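Local atomic coordinates of ATP phosphoribosyltransferase (Thermotoga maritima, PDB entry 1USY), a protein that probably catalyses the condensation of ATP with 5-phosphoribose 1-diphosphate, the first step of histidine biosynthesis. Residues Ile60-Thr65 with Thr171-Asn176. Residues are numbered along the deposited sequence; the frame is centred on the assembly and turned at random.
Sequences IGFCGT and THVVVN. With HIS (histidine), chain S.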
ATOM      1  N   ILE G  60      32.225   8.222  23.785  1.00 23.31           N
ATOM      2  CA  ILE G  60      32.277   7.097  24.722  1.00 20.32           C
ATOM      3  C   ILE G  60      31.052   7.175  25.646  1.00 26.66           C
ATOM      4  O   ILE G  60      30.656   8.256  26.111  1.00 31.10           O
ATOM      5  CB  ILE G  60      33.581   7.146  25.550  1.00 24.60           C
ATOM      6  CG1 ILE G  60      34.808   7.322  24.647  1.00 17.30           C
ATOM      7  CG2 ILE G  60      33.755   5.889  26.409  1.00 28.63           C
ATOM      8  CD1 ILE G  60      36.112   7.486  25.394  1.00 19.81           C
ATOM      9  N   GLY G  61      30.429   6.026  25.875  1.00 29.04           N
ATOM     10  CA  GLY G  61      29.226   5.932  26.681  1.00 21.61           C
ATOM     11  C   GLY G  61      29.350   4.732  27.603  1.00 26.12           C
ATOM     12  O   GLY G  61      30.355   3.987  27.524  1.00 18.92           O
ATOM     13  N   PHE G  62      28.352   4.535  28.477  1.00 25.21           N
ATOM     14  CA  PHE G  62      28.281   3.308  29.286  1.00 25.56           C
ATOM     15  C   PHE G  62      26.899   2.699  29.193  1.00 26.71           C
ATOM     16  O   PHE G  62      25.906   3.383  29.436  1.00 35.80           O
ATOM     17  CB  PHE G  62      28.738   3.595  30.735  1.00 28.54           C
ATOM     18  CG  PHE G  62      30.055   4.309  30.791  1.00 23.60           C
ATOM     19  CD1 PHE G  62      30.116   5.690  30.746  1.00 27.44           C
ATOM     20  CD2 PHE G  62      31.235   3.599  30.779  1.00 27.45           C
ATOM     21  CE1 PHE G  62      31.355   6.350  30.707  1.00 30.04           C
ATOM     22  CE2 PHE G  62      32.466   4.244  30.759  1.00 32.44           C
ATOM     23  CZ  PHE G  62      32.527   5.627  30.725  1.00 26.76           C
ATOM     24  N   CYS G  63      26.819   1.426  28.821  1.00 30.93           N
ATOM     25  CA  CYS G  63      25.521   0.808  28.503  1.00 32.98           C
ATOM     26  C   CYS G  63      25.348  -0.613  28.888  1.00 28.66           C
ATOM     27  O   CYS G  63      26.275  -1.395  28.714  1.00 27.58           O
ATOM     28  CB  CYS G  63      25.351   0.744  27.015  1.00 33.33           C
ATOM     29  SG  CYS G  63      24.507   2.132  26.524  1.00 49.35           S
ATOM     30  N   GLY G  64      24.119  -0.957  29.297  1.00 24.91           N
ATOM     31  CA  GLY G  64      23.719  -2.339  29.460  1.00 20.03           C
ATOM     32  C   GLY G  64      23.413  -2.972  28.123  1.00 22.55           C
ATOM     33  O   GLY G  64      23.020  -2.294  27.169  1.00 26.88           O
ATOM     34  N   THR G  65      23.594  -4.286  28.053  1.00 26.57           N
ATOM     35  CA  THR G  65      23.101  -5.100  26.937  1.00 25.62           C
ATOM     36  C   THR G  65      21.632  -4.783  26.584  1.00 28.56           C
ATOM     37  O   THR G  65      21.212  -4.884  25.420  1.00 27.11           O
ATOM     38  CB  THR G  65      23.121  -6.565  27.347  1.00 23.54           C
ATOM     39  OG1 THR G  65      24.342  -6.879  28.032  1.00 23.57           O
ATOM     40  CG2 THR G  65      23.058  -7.451  26.127  1.00 16.49           C
ATOM     41  N   THR G 171      27.225  -4.651  31.716  1.00 19.05           N
ATOM     42  CA  THR G 171      27.421  -3.240  31.424  1.00 22.35           C
ATOM     43  C   THR G 171      28.736  -2.997  30.688  1.00 24.29           C
ATOM     44  O   THR G 171      29.823  -3.345  31.156  1.00 19.40           O
ATOM     45  CB  THR G 171      27.337  -2.449  32.711  1.00 24.59           C
ATOM     46  OG1 THR G 171      26.042  -2.685  33.291  1.00 28.87           O
ATOM     47  CG2 THR G 171      27.351  -0.957  32.433  1.00 18.84           C
ATOM     48  N   HIS G 172      28.605  -2.424  29.498  1.00 29.18           N
ATOM     49  CA  HIS G 172      29.715  -2.220  28.583  1.00 27.39           C
ATOM     50  C   HIS G 172      30.075  -0.758  28.602  1.00 26.91           C
ATOM     51  O   HIS G 172      29.183   0.088  28.680  1.00 26.46           O
ATOM     52  CB  HIS G 172      29.268  -2.501  27.157  1.00 29.55           C
ATOM     53  CG  HIS G 172      28.837  -3.911  26.890  1.00 33.19           C
ATOM     54  ND1 HIS G 172      29.698  -4.873  26.401  1.00 33.66           N
ATOM     55  CD2 HIS G 172      27.624  -4.505  26.992  1.00 37.33           C
ATOM     56  CE1 HIS G 172      29.037  -6.006  26.248  1.00 37.43           C
ATOM     57  NE2 HIS G 172      27.775  -5.808  26.591  1.00 38.78           N
ATOM     58  N   VAL G 173      31.371  -0.458  28.493  1.00 25.21           N
ATOM     59  CA  VAL G 173      31.785   0.842  27.955  1.00 24.64           C
ATOM     60  C   VAL G 173      31.708   0.715  26.431  1.00 21.79           C
ATOM     61  O   VAL G 173      32.064  -0.326  25.874  1.00 24.10           O
ATOM     62  CB  VAL G 173      33.196   1.256  28.423  1.00 28.03           C
ATOM     63  CG1 VAL G 173      33.769   0.216  29.353  1.00 25.34           C
ATOM     64  CG2 VAL G 173      34.130   1.450  27.267  1.00 22.87           C
ATOM     65  N   VAL G 174      31.189   1.737  25.767  1.00 20.96           N
ATOM     66  CA  VAL G 174      31.013   1.703  24.311  1.00 24.98           C
ATOM     67  C   VAL G 174      31.627   2.948  23.676  1.00 23.53           C
ATOM     68  O   VAL G 174      31.684   4.017  24.318  1.00 27.99           O
ATOM     69  CB  VAL G 174      29.509   1.579  23.921  1.00 26.48           C
ATOM     70  CG1 VAL G 174      28.879   0.356  24.579  1.00 21.23           C
ATOM     71  CG2 VAL G 174      28.757   2.784  24.360  1.00 29.42           C
ATOM     72  N   VAL G 175      32.079   2.811  22.429  1.00 18.29           N
ATOM     73  CA  VAL G 175      32.809   3.875  21.759  1.00 11.58           C
ATOM     74  C   VAL G 175      32.180   4.071  20.383  1.00 17.20           C
ATOM     75  O   VAL G 175      31.749   3.121  19.761  1.00 13.51           O
ATOM     76  CB  VAL G 175      34.289   3.474  21.612  1.00 17.10           C
ATOM     77  CG1 VAL G 175      35.129   4.621  20.988  1.00 16.29           C
ATOM     78  CG2 VAL G 175      34.881   2.981  22.984  1.00  6.67           C
ATOM     79  N   ASN G 176      32.150   5.313  19.913  1.00 16.55           N
ATOM     80  CA  ASN G 176      31.586   5.663  18.639  1.00 16.94           C
ATOM     81  C   ASN G 176      32.604   5.255  17.566  1.00 24.50           C
ATOM     82  O   ASN G 176      33.682   5.842  17.483  1.00 31.91           O
ATOM     83  CB  ASN G 176      31.334   7.168  18.655  1.00 19.51           C
ATOM     84  CG  ASN G 176      31.013   7.768  17.268  1.00 21.94           C
ATOM     85  OD1 ASN G 176      30.411   7.147  16.432  1.00 26.01           O
ATOM     86  ND2 ASN G 176      31.359   9.031  17.086  1.00 36.92           N
TER
HETATM   87  N   HIS S1206      25.731  -7.009  21.961  0.80 80.25           N
HETATM   88  CA  HIS S1206      26.635  -7.287  23.121  0.80 80.25           C
HETATM   89  C   HIS S1206      27.543  -8.504  22.867  0.80 82.67           C
HETATM   90  O   HIS S1206      27.104  -9.590  22.471  1.00 87.88           O
HETATM   91  CB  HIS S1206      25.790  -7.465  24.377  0.80 77.49           C
HETATM   92  CG  HIS S1206      26.353  -8.417  25.383  0.80 74.05           C
HETATM   93  ND1 HIS S1206      26.614  -8.043  26.681  0.80 70.76           N
HETATM   94  CD2 HIS S1206      26.652  -9.737  25.305  0.80 73.91           C
HETATM   95  CE1 HIS S1206      27.086  -9.082  27.350  0.80 71.35           C
HETATM   96  NE2 HIS S1206      27.123 -10.121  26.538  0.80 70.97           N
HETATM   97  OXT HIS S1206      28.760  -8.471  23.053  0.80 78.87           O
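The carbonyl oxygen of Cys63 accepts the backbone N-H of His172, with N and O 2.7 Å apart. The CA-H of Thr171 also turns to it, with that CA 3.5 Å from Cys63 O. In return Cys63 N donates to His172 O at 2.7 Å, in a nearly straight bond. Two more bonds join Gly61 and Val174. Gly61 N reaches Val174 O at 2.8 Å, and Val174 N approaches Gly61 O from above the carbonyl plane. The strands are antiparallel, at 152°. On one face, CD2 of the Phe62 ring meets Val173 CB obliquely at 3.9 Å. Helix 184-198 covers this face, touching Ile60, Phe62, Val173 and Val175. On the other face, Val174 CG2 packs over the backbone of Gly61. The His172 ring also lies here, with CG anti to the carbonyl carbon (chi1 -63°). This sets the ring beside Cys63 O, which lies at its edge. NE2 is next to ND1 of the bound histidine, but a bond between them is doubtful, being too short and bent. Thr65 OG1 is 2.9 Å from the same ligand ND1 and is hydrogen-bonded to Arg170 N. Replacing His172 with an alanine would probably cost the ligand imidazole this neighbour and take away a ring that meets Phe80. The pairing links neighbouring strands of the mixed sheet in a periplasmic-binding-protein-like fold, and the end with Thr65 and His172 forms part of a histidine pocket.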